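Local coordinates for protein putative NADPH-dependent oxidoreductase (Desulfitobacterium hafniense DCB-2, PDB 3DB2) that probably catalyses NADPH-dependent oxidation or reduction of a substrate, as a two-domain enzyme of the GFO/IDH/MocA family, at residues P75-H79 and V95-V101; G123-L129 and V300-E306; P175-L179 and N213-T219; V197-F201 and K344-I349. All blocks are in the same frame, centred on the assembly; numbering follows the deposited sequence. Where two conformers were deposited one is given.

Interaction 1 (P75-H79 and V95-V101); sequences PNDKH and VEKPISV
A buried polar and ring contact joins His-79, the first residue of helix 79-88, and Asn-76 in the loop before it to the end of strand 92-96 and the loop that follows it. The imidazole lies between two carbon groups. Val-95 CG2 stands 3.6 Å from the centroid of the His-79 ring, only 9° off its normal, which defines a CH-pi contact, and the CA of Asn-76 covers the opposite face. With its face held in this way, the ring turns its edge to the carbonyls of the loop. His-79 ND1 donates to Ile-99 O over 2.9 Å; the oxygen lies in the ring plane, although the donor sits well above the plane of that carbonyl, 65° out of it. The Pro-98 oxygen also meets the edge, 3.1 Å from His-79 CE1. Pro-98 ends the Glu-Lys-Pro sequence of the family's Rossmann domain, with a cis peptide before it, and Ile-99 follows. Asn-76 packs on that proline: the two side chains cross at about a right angle, with Asn-76 ND2 3.4 Å from Pro-98 CG. A chi1 of -65° sets the Asn-76 amide beside its own backbone N, where Val-101 CG1 also borders it. Within the loop, Lys-97 N donates to Glu-96 OE1 at 2.7 Å, and Glu-96 OE2 is held separately by Trp-16 NE1.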
loop_
_atom_site.group_PDB
_atom_site.type_symbol
_atom_site.label_atom_id
_atom_site.label_comp_id
_atom_site.label_asym_id
_atom_site.label_seq_id
_atom_site.Cartn_x
_atom_site.Cartn_y
_atom_site.Cartn_z
ATOM N N PRO C 75 17.168 -26.630 0.745
ATOM C CA PRO C 75 16.148 -26.000 1.582
ATOM C C PRO C 75 16.679 -25.025 2.626
ATOM O O PRO C 75 17.748 -25.255 3.174
ATOM C CB PRO C 75 15.516 -27.175 2.351
ATOM C CG PRO C 75 15.867 -28.400 1.585
ATOM C CD PRO C 75 17.122 -28.104 0.835
ATOM N N ASN C 76 15.907 -23.963 2.910
ATOM C CA ASN C 76 16.382 -22.889 3.767
ATOM C C ASN C 76 16.970 -23.328 5.100
ATOM O O ASN C 76 17.821 -22.606 5.638
ATOM C CB ASN C 76 15.254 -21.879 4.109
ATOM C CG ASN C 76 14.857 -21.215 2.787
ATOM O OD1 ASN C 76 15.674 -21.166 1.853
ATOM N ND2 ASN C 76 13.619 -20.742 2.692
ATOM N N ASP C 77 16.498 -24.430 5.638
ATOM C CA ASP C 77 16.923 -24.882 6.963
ATOM C C ASP C 77 18.224 -25.689 6.861
ATOM O O ASP C 77 18.887 -25.988 7.860
ATOM C CB ASP C 77 15.824 -25.650 7.671
ATOM C CG ASP C 77 15.531 -27.013 7.091
ATOM O OD1 ASP C 77 15.386 -27.076 5.852
ATOM O OD2 ASP C 77 15.457 -27.986 7.884
ATOM N N LYS C 78 18.630 -25.990 5.645
ATOM C CA LYS C 78 19.912 -26.649 5.423
ATOM C C LYS C 78 20.990 -25.706 4.941
ATOM O O LYS C 78 22.139 -26.098 4.715
ATOM C CB LYS C 78 19.616 -27.775 4.433
ATOM C CG LYS C 78 18.621 -28.810 4.957
ATOM C CD LYS C 78 18.871 -29.190 6.403
ATOM C CE LYS C 78 18.437 -30.599 6.757
ATOM N NZ LYS C 78 18.571 -30.873 8.223
ATOM N N HIS C 79 20.674 -24.421 4.759
ATOM C CA HIS C 79 21.687 -23.483 4.273
ATOM C C HIS C 79 22.898 -23.428 5.192
ATOM O O HIS C 79 24.052 -23.449 4.734
ATOM C CB HIS C 79 21.067 -22.085 4.110
ATOM C CG HIS C 79 20.141 -21.899 2.947
ATOM N ND1 HIS C 79 19.520 -20.691 2.702
ATOM C CD2 HIS C 79 19.700 -22.707 1.952
ATOM C CE1 HIS C 79 18.754 -20.763 1.628
ATOM N NE2 HIS C 79 18.844 -21.984 1.144
ATOM N N VAL C 95 24.606 -18.635 -2.058
ATOM C CA VAL C 95 23.429 -19.271 -1.496
ATOM C C VAL C 95 22.176 -18.483 -1.926
ATOM O O VAL C 95 22.159 -17.255 -2.038
ATOM C CB VAL C 95 23.498 -19.473 0.021
ATOM C CG1 VAL C 95 23.453 -18.187 0.807
ATOM C CG2 VAL C 95 22.371 -20.393 0.503
ATOM N N GLU C 96 21.112 -19.232 -2.221
ATOM C CA GLU C 96 19.869 -18.609 -2.627
ATOM C C GLU C 96 19.272 -17.896 -1.416
ATOM O O GLU C 96 19.548 -18.182 -0.254
ATOM C CB GLU C 96 18.796 -19.580 -3.094
ATOM C CG GLU C 96 18.615 -19.555 -4.599
ATOM C CD GLU C 96 18.277 -18.162 -5.100
ATOM O OE1 GLU C 96 17.822 -17.272 -4.350
ATOM O OE2 GLU C 96 18.504 -17.973 -6.314
ATOM N N LYS C 97 18.398 -16.941 -1.716
ATOM C CA LYS C 97 17.736 -16.183 -0.700
ATOM C C LYS C 97 16.703 -16.962 0.167
ATOM O O LYS C 97 16.191 -17.912 -0.526
ATOM C CB LYS C 97 16.978 -14.942 -1.162
ATOM C CG LYS C 97 16.316 -15.033 -2.502
ATOM C CD LYS C 97 15.280 -16.123 -2.666
ATOM C CE LYS C 97 14.020 -15.801 -1.872
ATOM N NZ LYS C 97 12.847 -16.322 -2.656
ATOM N N PRO C 98 16.222 -16.822 1.414
ATOM C CA PRO C 98 16.503 -16.047 2.697
ATOM C C PRO C 98 17.853 -16.738 2.948
ATOM O O PRO C 98 17.929 -17.922 2.577
ATOM C CB PRO C 98 15.397 -16.297 3.638
ATOM C CG PRO C 98 14.873 -17.626 3.207
ATOM C CD PRO C 98 15.055 -17.695 1.724
ATOM N N ILE C 99 18.783 -16.031 3.534
ATOM C CA ILE C 99 20.001 -16.624 4.082
ATOM C C ILE C 99 19.647 -17.849 4.902
ATOM O O ILE C 99 20.322 -18.885 4.819
ATOM C CB ILE C 99 20.767 -15.584 4.896
ATOM C CG1 ILE C 99 21.986 -16.187 5.594
ATOM C CG2 ILE C 99 19.919 -14.881 5.936
ATOM C CD1 ILE C 99 22.977 -15.116 6.021
ATOM N N SER C 100 18.563 -17.770 5.664
ATOM C CA SER C 100 17.987 -18.856 6.428
ATOM C C SER C 100 16.598 -18.445 6.901
ATOM O O SER C 100 16.216 -17.310 6.639
ATOM C CB SER C 100 18.864 -19.157 7.650
ATOM O OG SER C 100 18.953 -18.076 8.551
ATOM N N VAL C 101 15.861 -19.295 7.589
ATOM C CA VAL C 101 14.628 -18.816 8.227
ATOM C C VAL C 101 14.803 -18.626 9.721
ATOM O O VAL C 101 13.941 -18.019 10.388
ATOM C CB VAL C 101 13.447 -19.733 7.881
ATOM C CG1 VAL C 101 13.049 -19.398 6.448
ATOM C CG2 VAL C 101 13.752 -21.214 8.015
#

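Interaction 2 (G123-L129 and V300-E306)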
loop_
_atom_site.group_PDB
_atom_site.type_symbol
_atom_site.label_atom_id
_atom_site.label_comp_id
_atom_site.label_asym_id
_atom_site.label_seq_id
_atom_site.Cartn_x
_atom_site.Cartn_y
_atom_site.Cartn_z
ATOM N N GLY C 123 21.773 -14.560 -2.736
ATOM C CA GLY C 123 21.171 -14.102 -3.934
ATOM C C GLY C 123 19.747 -13.613 -3.817
ATOM O O GLY C 123 18.815 -14.373 -3.988
ATOM N N HIS C 124 19.584 -12.310 -3.595
ATOM C CA HIS C 124 18.366 -11.534 -3.802
ATOM C C HIS C 124 18.493 -10.794 -5.135
ATOM O O HIS C 124 19.095 -9.728 -5.193
ATOM C CB HIS C 124 18.161 -10.530 -2.679
ATOM C CG HIS C 124 18.305 -11.064 -1.301
ATOM N ND1 HIS C 124 19.473 -11.528 -0.757
ATOM C CD2 HIS C 124 17.372 -11.188 -0.338
ATOM C CE1 HIS C 124 19.266 -11.920 0.475
ATOM N NE2 HIS C 124 17.995 -11.721 0.758
ATOM N N SER C 125 17.987 -11.344 -6.239
ATOM C CA SER C 125 18.426 -10.826 -7.538
ATOM C C SER C 125 17.542 -9.724 -8.075
ATOM O O SER C 125 17.920 -9.126 -9.067
ATOM C CB SER C 125 18.484 -11.971 -8.575
ATOM O OG SER C 125 17.166 -12.398 -8.912
ATOM N N SER C 126 16.389 -9.477 -7.461
ATOM C CA SER C 126 15.485 -8.421 -7.909
ATOM C C SER C 126 16.136 -7.048 -7.989
ATOM O O SER C 126 15.833 -6.240 -8.875
ATOM C CB SER C 126 14.228 -8.352 -6.977
ATOM O OG SER C 126 13.224 -7.574 -7.597
ATOM N N ARG C 127 17.023 -6.733 -7.033
ATOM C CA ARG C 127 17.688 -5.449 -6.980
ATOM C C ARG C 127 18.588 -5.269 -8.209
ATOM O O ARG C 127 18.919 -4.131 -8.518
ATOM C CB ARG C 127 18.536 -5.230 -5.727
ATOM C CG ARG C 127 19.698 -6.156 -5.496
ATOM C CD ARG C 127 20.705 -5.560 -4.547
ATOM N NE ARG C 127 20.315 -5.713 -3.139
ATOM C CZ ARG C 127 21.021 -5.108 -2.177
ATOM N NH1 ARG C 127 22.068 -4.361 -2.480
ATOM N NH2 ARG C 127 20.720 -5.209 -0.887
ATOM N N ARG C 128 18.921 -6.366 -8.869
ATOM C CA ARG C 128 19.782 -6.332 -10.038
ATOM C C ARG C 128 19.040 -5.996 -11.327
ATOM O O ARG C 128 19.673 -5.634 -12.335
ATOM C CB ARG C 128 20.484 -7.678 -10.225
ATOM C CG ARG C 128 21.057 -8.298 -8.973
ATOM C CD ARG C 128 22.402 -8.923 -9.217
ATOM N NE ARG C 128 23.087 -9.079 -7.942
ATOM C CZ ARG C 128 24.236 -8.632 -7.499
ATOM N NH1 ARG C 128 25.015 -7.894 -8.246
ATOM N NH2 ARG C 128 24.618 -8.939 -6.265
ATOM N N LEU C 129 17.714 -6.126 -11.322
ATOM C CA LEU C 129 16.939 -5.826 -12.512
ATOM C C LEU C 129 17.247 -4.412 -12.999
ATOM O O LEU C 129 17.531 -3.568 -12.160
ATOM C CB LEU C 129 15.453 -5.974 -12.230
ATOM C CG LEU C 129 14.930 -7.414 -12.084
ATOM C CD1 LEU C 129 13.510 -7.431 -11.569
ATOM C CD2 LEU C 129 14.998 -8.131 -13.434
ATOM N N VAL C 300 18.805 -6.440 -17.628
ATOM C CA VAL C 300 19.895 -7.078 -16.926
ATOM C C VAL C 300 19.452 -8.499 -16.603
ATOM O O VAL C 300 18.343 -8.649 -16.048
ATOM C CB VAL C 300 20.231 -6.356 -15.601
ATOM C CG1 VAL C 300 21.363 -7.030 -14.851
ATOM C CG2 VAL C 300 20.549 -4.904 -15.880
ATOM N N ASP C 301 20.300 -9.449 -16.949
ATOM C CA ASP C 301 20.127 -10.871 -16.662
ATOM C C ASP C 301 20.399 -11.084 -15.163
ATOM O O ASP C 301 21.514 -11.412 -14.760
ATOM C CB ASP C 301 21.037 -11.759 -17.505
ATOM C CG ASP C 301 20.650 -13.227 -17.406
ATOM O OD1 ASP C 301 20.123 -13.606 -16.342
ATOM O OD2 ASP C 301 20.837 -14.007 -18.370
ATOM N N HIS C 302 19.358 -10.861 -14.373
ATOM C CA HIS C 302 19.476 -10.773 -12.907
ATOM C C HIS C 302 20.087 -12.021 -12.300
ATOM O O HIS C 302 20.874 -11.950 -11.351
ATOM C CB HIS C 302 18.113 -10.436 -12.338
ATOM C CG HIS C 302 16.966 -11.369 -12.505
ATOM N ND1 HIS C 302 16.541 -12.241 -11.516
ATOM C CD2 HIS C 302 16.140 -11.584 -13.554
ATOM C CE1 HIS C 302 15.507 -12.931 -11.953
ATOM N NE2 HIS C 302 15.240 -12.554 -13.198
ATOM N N LEU C 303 19.758 -13.199 -12.849
ATOM C CA LEU C 303 20.265 -14.427 -12.208
ATOM C C LEU C 303 21.704 -14.666 -12.635
ATOM O O LEU C 303 22.584 -15.061 -11.873
ATOM C CB LEU C 303 19.366 -15.617 -12.575
ATOM C CG LEU C 303 17.896 -15.507 -12.197
ATOM C CD1 LEU C 303 17.164 -16.783 -12.592
ATOM C CD2 LEU C 303 17.760 -15.237 -10.708
ATOM N N ARG C 304 22.009 -14.408 -13.908
ATOM C CA ARG C 304 23.372 -14.572 -14.396
ATOM C C ARG C 304 24.351 -13.614 -13.745
ATOM O O ARG C 304 25.422 -14.007 -13.284
ATOM C CB ARG C 304 23.406 -14.346 -15.911
ATOM C CG ARG C 304 24.801 -14.336 -16.502
ATOM C CD ARG C 304 24.728 -14.342 -18.027
ATOM N NE ARG C 304 26.050 -14.162 -18.623
ATOM C CZ ARG C 304 26.296 -14.064 -19.920
ATOM N NH1 ARG C 304 25.343 -14.113 -20.829
ATOM N NH2 ARG C 304 27.543 -13.902 -20.341
ATOM N N VAL C 305 23.984 -12.327 -13.686
ATOM C CA VAL C 305 24.927 -11.340 -13.158
ATOM C C VAL C 305 25.195 -11.566 -11.677
ATOM O O VAL C 305 26.304 -11.232 -11.234
ATOM C CB VAL C 305 24.504 -9.881 -13.373
ATOM C CG1 VAL C 305 24.414 -9.587 -14.858
ATOM C CG2 VAL C 305 23.193 -9.575 -12.645
ATOM N N GLU C 306 24.263 -12.110 -10.917
ATOM C CA GLU C 306 24.539 -12.265 -9.480
ATOM C C GLU C 306 25.580 -13.347 -9.198
ATOM O O GLU C 306 26.418 -13.169 -8.311
ATOM C CB GLU C 306 23.251 -12.490 -8.713
ATOM C CG GLU C 306 22.651 -13.867 -8.608
ATOM C CD GLU C 306 21.381 -13.933 -7.760
ATOM O OE1 GLU C 306 21.245 -13.204 -6.758
ATOM O OE2 GLU C 306 20.491 -14.738 -8.090
HETATM O O HOH W 1 21.979 -10.453 -5.823
#
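Ser-125 and His-302 form the tight polar centre of this contact: the serine OG lies 2.7 Å from His-302 ND1 in a hydrogen bond whose direction is not settled, and the hydroxyl approaches at the edge of the imidazole. A chi1 of 71° lodges OG between the backbone N and carbonyl carbon of Ser-125, facing His-302 ND1. Leu-129 runs alongside the ring, its CD2 3.6 Å from His-302 CD2, while the far nitrogen NE2 is bonded to Trp-261 O and Thr-267 OG1, so both ends of the imidazole are engaged. Glu-306 also comes close: its extended chain brings OE1 to 3.0 Å from Gly-123 CA, and a side chain at that glycine would collide with it. Val-300 and Val-305 make the partly exposed side, Val-300 CG1 resting 3.3 Å from Arg-128 O. Arg-128 passes Val-305 in the opposite direction, its CD 3.6 Å from Val-305 CG2, and one face of its guanidinium lies over Glu-306 CA. Arg-128 and Glu-306 have no direct charge contact; water 1 mediates, accepting from Arg-128 NE at 2.8 Å and donating to Glu-306 OE1 and His-124 O. Glu-309 takes NH2 of Arg-128, and Tyr-94 OH bonds Glu-306 OE2. The contact thus sets the start of helix 302-316 against the loop between strand 120-123 and helix 130-140, with helix 15-24 packed on Leu-303.

Interaction 3 (P175-L179 and N213-T219); sequences PGGPL and NITVNQT
Gly-177 and Ile-214 bring the two backbones to 5.0 Å between their CA atoms, where two glycines with positive phi turn the chain into helix 178-181. A side chain on Gly-177 would run into Ile-214 O. The main side-chain link comes from Asn-217, whose ND2 donates to Gly-176 O at 2.9 Å and 163°, in the carbonyl plane and nearly in its own amide plane. The same oxygen also accepts from Leu-179 N, so two donors grip it. Pro-178 CG rests 3.4 Å from Thr-215 O, beside the classic beta bulge that Thr-215 and Val-216 form opposite Lys-205 in the C-terminal domain's sheet. Water 2 closes the other end, accepting from Gly-176 N and donating to Asn-213 OD1 at 2.6 Å. Asn-217 is itself fixed by Asn-202, which bonds its OD1, and by Thr-233. A leucine in place of Asn-217 would probably cost Gly-176 O one of its two donors and leave Asn-202 ND2 without this acceptor. Polar satisfaction is uneven: Gly-176 O is doubly held, whereas buried Ile-214 O has no hydrogen-bond partner and receives a CA-H...O contact from Gly-177, at 3.3 Å from CA, probably a weak compensation.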
loop_
_atom_site.group_PDB
_atom_site.type_symbol
_atom_site.label_atom_id
_atom_site.label_comp_id
_atom_site.label_asym_id
_atom_site.label_seq_id
_atom_site.Cartn_x
_atom_site.Cartn_y
_atom_site.Cartn_z
ATOM N N PRO C 175 8.076 -18.600 7.767
ATOM C CA PRO C 175 7.571 -17.566 8.672
ATOM C C PRO C 175 6.831 -16.449 7.925
ATOM O O PRO C 175 7.267 -15.873 6.935
ATOM C CB PRO C 175 8.843 -17.063 9.344
ATOM C CG PRO C 175 9.834 -18.163 9.190
ATOM C CD PRO C 175 9.538 -18.801 7.860
ATOM N N GLY C 176 5.651 -16.148 8.437
ATOM C CA GLY C 176 4.711 -15.174 7.926
ATOM C C GLY C 176 4.153 -15.592 6.592
ATOM O O GLY C 176 3.568 -14.805 5.839
ATOM N N GLY C 177 4.305 -16.875 6.237
ATOM C CA GLY C 177 3.777 -17.359 4.969
ATOM C C GLY C 177 4.451 -16.715 3.771
ATOM O O GLY C 177 5.661 -16.892 3.581
ATOM N N PRO C 178 3.702 -15.969 2.965
ATOM C CA PRO C 178 4.297 -15.293 1.817
ATOM C C PRO C 178 5.330 -14.263 2.267
ATOM O O PRO C 178 6.175 -13.836 1.463
ATOM C CB PRO C 178 3.095 -14.670 1.094
ATOM C CG PRO C 178 2.087 -14.465 2.194
ATOM C CD PRO C 178 2.255 -15.685 3.067
ATOM N N LEU C 179 5.301 -13.851 3.527
ATOM C CA LEU C 179 6.302 -12.842 3.942
ATOM C C LEU C 179 7.731 -13.306 3.714
ATOM O O LEU C 179 8.614 -12.543 3.298
ATOM C CB LEU C 179 6.093 -12.552 5.414
ATOM C CG LEU C 179 6.728 -11.336 6.055
ATOM C CD1 LEU C 179 6.606 -10.131 5.135
ATOM C CD2 LEU C 179 6.089 -11.129 7.418
ATOM N N ASN C 213 -0.740 -21.697 8.270
ATOM C CA ASN C 213 0.121 -20.510 8.297
ATOM C C ASN C 213 -0.623 -19.230 7.903
ATOM O O ASN C 213 -1.698 -19.244 7.291
ATOM C CB ASN C 213 1.286 -20.746 7.354
ATOM C CG ASN C 213 2.569 -20.069 7.789
ATOM O OD1 ASN C 213 2.615 -19.335 8.770
ATOM N ND2 ASN C 213 3.607 -20.373 7.025
ATOM N N ILE C 214 -0.012 -18.105 8.268
ATOM C CA ILE C 214 -0.433 -16.800 7.698
ATOM C C ILE C 214 -0.413 -16.889 6.200
ATOM O O ILE C 214 0.541 -17.488 5.643
ATOM C CB ILE C 214 0.526 -15.710 8.244
ATOM C CG1 ILE C 214 0.241 -15.390 9.712
ATOM C CG2 ILE C 214 0.495 -14.491 7.343
ATOM C CD1 ILE C 214 1.291 -14.591 10.452
ATOM N N THR C 215 -1.385 -16.355 5.473
ATOM C CA THR C 215 -1.285 -16.224 4.029
ATOM C C THR C 215 -1.457 -14.800 3.495
ATOM O O THR C 215 -1.329 -14.636 2.275
ATOM C CB THR C 215 -2.306 -17.101 3.285
ATOM O OG1 THR C 215 -3.663 -16.850 3.596
ATOM C CG2 THR C 215 -2.103 -18.570 3.704
ATOM N N VAL C 216 -1.738 -13.865 4.402
ATOM C CA VAL C 216 -1.983 -12.464 4.041
ATOM C C VAL C 216 -1.373 -11.574 5.118
ATOM O O VAL C 216 -1.697 -11.742 6.296
ATOM C CB VAL C 216 -3.479 -12.153 3.908
ATOM C CG1 VAL C 216 -3.716 -10.657 3.674
ATOM C CG2 VAL C 216 -4.147 -12.948 2.797
ATOM N N ASN C 217 -0.463 -10.697 4.742
ATOM C CA ASN C 217 0.178 -9.752 5.605
ATOM C C ASN C 217 0.070 -8.328 4.983
ATOM O O ASN C 217 0.108 -8.207 3.771
ATOM C CB ASN C 217 1.659 -9.949 5.868
ATOM C CG ASN C 217 2.007 -11.308 6.462
ATOM O OD1 ASN C 217 1.881 -11.504 7.654
ATOM N ND2 ASN C 217 2.461 -12.157 5.544
ATOM N N GLN C 218 -0.031 -7.363 5.873
ATOM C CA GLN C 218 0.247 -5.967 5.540
ATOM C C GLN C 218 1.232 -5.482 6.614
ATOM O O GLN C 218 0.935 -5.530 7.795
ATOM C CB GLN C 218 -1.015 -5.158 5.489
ATOM C CG GLN C 218 -1.826 -5.505 4.244
ATOM C CD GLN C 218 -3.028 -4.627 4.007
ATOM O OE1 GLN C 218 -3.793 -4.390 4.948
ATOM N NE2 GLN C 218 -3.237 -4.117 2.800
ATOM N N THR C 219 2.376 -4.990 6.155
ATOM C CA THR C 219 3.476 -4.657 7.044
ATOM C C THR C 219 3.862 -3.184 6.839
ATOM O O THR C 219 4.011 -2.831 5.654
ATOM C CB THR C 219 4.717 -5.518 6.754
ATOM O OG1 THR C 219 4.296 -6.881 6.769
ATOM C CG2 THR C 219 5.755 -5.288 7.834
HETATM O O HOH W 2 3.954 -17.617 10.271
#

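Interaction 4 (V197-F201 and K344-I349); sequences VARVF and KRPVEI
Three torsions bring Arg-199 and Glu-348 together: the arginine leaves its backbone at chi1 63° and bends again at chi3 60°, while the glutamate folds back at chi2 -62°. The two side chains extend the same way from an antiparallel pairing that makes 347-348 the outermost strand, within the chain, of the mixed sheet of the C-terminal domain. Arg-199 grips the carboxylate with two nitrogens, NE to Glu-348 OE2 and NH2 to Glu-348 OE1, both over 2.9 Å and each meeting a syn lone pair. The NE bond runs in the guanidinium plane; the NH2 bond is tilted from it. Since Arg-199 NH1 is also salt-bridged to Glu-222, an alanine here would probably leave both Glu-348 and Glu-222 without their positive mate. Beneath this grip the backbone register is clear. Arg-199 and Glu-348 are a non-hydrogen-bonded pair, whereas Val-200 and Val-347 are a hydrogen-bonded one, with Val-200 N 3.0 Å from Val-347 O and Val-347 N 2.9 Å from Val-200 O. Ile-349 N adds a nearly straight bond to Ala-198 O, beside the classic bulge that Ala-198 and Arg-199 form opposite Glu-222. Away from the salt bridge, Val-197 CG1 meets Ile-349 CG1 at 3.9 Å, and helix 324-343 packs on Val-200. At the far end Phe-201 stacks on Phe-201 of the second subunit, and it turns its ring edge to the chain before Pro-346, with Phe-201 CD1 3.5 Å from Pro-346 N.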
loop_
_atom_site.group_PDB
_atom_site.type_symbol
_atom_site.label_atom_id
_atom_site.label_comp_id
_atom_site.label_asym_id
_atom_site.label_seq_id
_atom_site.Cartn_x
_atom_site.Cartn_y
_atom_site.Cartn_z
ATOM N N VAL C 197 16.021 -0.694 7.705
ATOM C CA VAL C 197 14.779 -0.572 8.457
ATOM C C VAL C 197 15.067 -0.452 9.944
ATOM O O VAL C 197 15.948 -1.141 10.453
ATOM C CB VAL C 197 13.889 -1.789 8.170
ATOM C CG1 VAL C 197 12.681 -1.757 9.090
ATOM C CG2 VAL C 197 13.485 -1.819 6.696
ATOM N N ALA C 198 14.340 0.412 10.642
ATOM C CA ALA C 198 14.473 0.545 12.087
ATOM C C ALA C 198 13.453 -0.260 12.869
ATOM O O ALA C 198 13.711 -0.839 13.929
ATOM C CB ALA C 198 14.372 2.011 12.492
ATOM N N ARG C 199 12.210 -0.277 12.429
ATOM C CA ARG C 199 11.115 -0.932 13.121
ATOM C C ARG C 199 10.018 -1.359 12.146
ATOM O O ARG C 199 9.879 -0.860 11.006
ATOM C CB ARG C 199 10.469 -0.053 14.197
ATOM C CG ARG C 199 9.810 1.228 13.682
ATOM C CD ARG C 199 9.432 2.129 14.883
ATOM N NE ARG C 199 10.705 2.410 15.577
ATOM C CZ ARG C 199 11.569 3.308 15.163
ATOM N NH1 ARG C 199 11.340 4.081 14.097
ATOM N NH2 ARG C 199 12.679 3.396 15.899
ATOM N N VAL C 200 9.215 -2.326 12.587
ATOM C CA VAL C 200 8.214 -3.049 11.852
ATOM C C VAL C 200 6.890 -3.141 12.602
ATOM O O VAL C 200 6.960 -3.364 13.813
ATOM C CB VAL C 200 8.696 -4.508 11.601
ATOM C CG1 VAL C 200 7.717 -5.285 10.735
ATOM C CG2 VAL C 200 10.079 -4.515 10.971
ATOM N N PHE C 201 5.765 -3.041 11.899
ATOM C CA PHE C 201 4.469 -3.426 12.455
ATOM C C PHE C 201 3.786 -4.309 11.392
ATOM O O PHE C 201 3.788 -4.000 10.205
ATOM C CB PHE C 201 3.589 -2.261 12.913
ATOM C CG PHE C 201 2.289 -2.772 13.515
ATOM C CD1 PHE C 201 2.257 -3.056 14.878
ATOM C CD2 PHE C 201 1.132 -3.005 12.791
ATOM C CE1 PHE C 201 1.110 -3.567 15.470
ATOM C CE2 PHE C 201 -0.018 -3.496 13.378
ATOM C CZ PHE C 201 -0.026 -3.777 14.728
ATOM N N LYS C 344 1.356 -8.144 19.209
ATOM C CA LYS C 344 0.445 -7.084 18.857
ATOM C C LYS C 344 1.050 -5.710 19.130
ATOM O O LYS C 344 0.524 -4.820 19.799
ATOM C CB LYS C 344 -0.875 -7.277 19.608
ATOM C CG LYS C 344 -1.607 -8.568 19.211
ATOM C CD LYS C 344 -2.956 -8.623 19.928
ATOM C CE LYS C 344 -3.671 -9.953 19.693
ATOM N NZ LYS C 344 -4.948 -9.984 20.472
ATOM N N ARG C 345 2.221 -5.453 18.553
ATOM C CA ARG C 345 2.994 -4.268 18.840
ATOM C C ARG C 345 4.050 -4.054 17.786
ATOM O O ARG C 345 4.453 -5.042 17.163
ATOM C CB ARG C 345 3.686 -4.393 20.212
ATOM C CG ARG C 345 4.826 -5.433 20.221
ATOM C CD ARG C 345 5.433 -5.652 21.580
ATOM N NE ARG C 345 6.609 -6.483 21.666
ATOM C CZ ARG C 345 7.871 -6.215 21.380
ATOM N NH1 ARG C 345 8.213 -5.025 20.917
ATOM N NH2 ARG C 345 8.832 -7.140 21.541
ATOM N N PRO C 346 4.497 -2.822 17.583
ATOM C CA PRO C 346 5.664 -2.579 16.730
ATOM C C PRO C 346 6.934 -3.145 17.379
ATOM O O PRO C 346 7.073 -3.215 18.607
ATOM C CB PRO C 346 5.794 -1.064 16.670
ATOM C CG PRO C 346 5.045 -0.581 17.855
ATOM C CD PRO C 346 3.924 -1.568 18.086
ATOM N N VAL C 347 7.870 -3.540 16.537
ATOM C CA VAL C 347 9.057 -4.271 16.969
ATOM C C VAL C 347 10.277 -3.640 16.333
ATOM O O VAL C 347 10.278 -3.467 15.096
ATOM C CB VAL C 347 8.990 -5.747 16.549
ATOM C CG1 VAL C 347 10.321 -6.427 16.889
ATOM C CG2 VAL C 347 7.817 -6.428 17.233
ATOM N N GLU C 348 11.245 -3.294 17.167
ATOM C CA GLU C 348 12.506 -2.703 16.720
ATOM C C GLU C 348 13.324 -3.833 16.074
ATOM O O GLU C 348 13.384 -4.950 16.554
ATOM C CB GLU C 348 13.306 -2.068 17.842
ATOM C CG GLU C 348 12.590 -1.005 18.659
ATOM C CD GLU C 348 12.197 0.185 17.799
ATOM O OE1 GLU C 348 13.107 0.829 17.237
ATOM O OE2 GLU C 348 10.979 0.417 17.711
ATOM N N ILE C 349 13.990 -3.537 14.965
ATOM C CA ILE C 349 14.868 -4.548 14.380
ATOM C C ILE C 349 16.008 -4.867 15.333
ATOM O O ILE C 349 16.548 -5.966 15.370
ATOM C CB ILE C 349 15.406 -4.049 13.031
ATOM C CG1 ILE C 349 14.326 -3.680 12.007
ATOM C CG2 ILE C 349 16.355 -5.077 12.444
ATOM C CD1 ILE C 349 13.498 -4.876 11.562
#

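Interactions 1 and 2 adjoin on neighbouring strands of the Rossmann sheet, their centres about 17 Å apart: Val-95 O and Gly-123 N, 2.8 Å apart, probably form a hydrogen bond. Tyr-94 OH touches both contacts, bonding Glu-306 and, weakly, Glu-96. Interaction 1 reaches the other domain through Val-101 CG1, 3.8 Å from Pro-175 CD of interaction 3. Interactions 3 and 4 share adjacent strands 197-205 and 216-223, where Thr-219 CG2 lies 3.3 Å from Phe-201 O, and both border the second subunit. Interactions 2 and 4 stay about 11 Å apart at their nearest atoms. By analogy with relatives, the Glu-Lys-Pro turn of interaction 1 probably lies near the nicotinamide site.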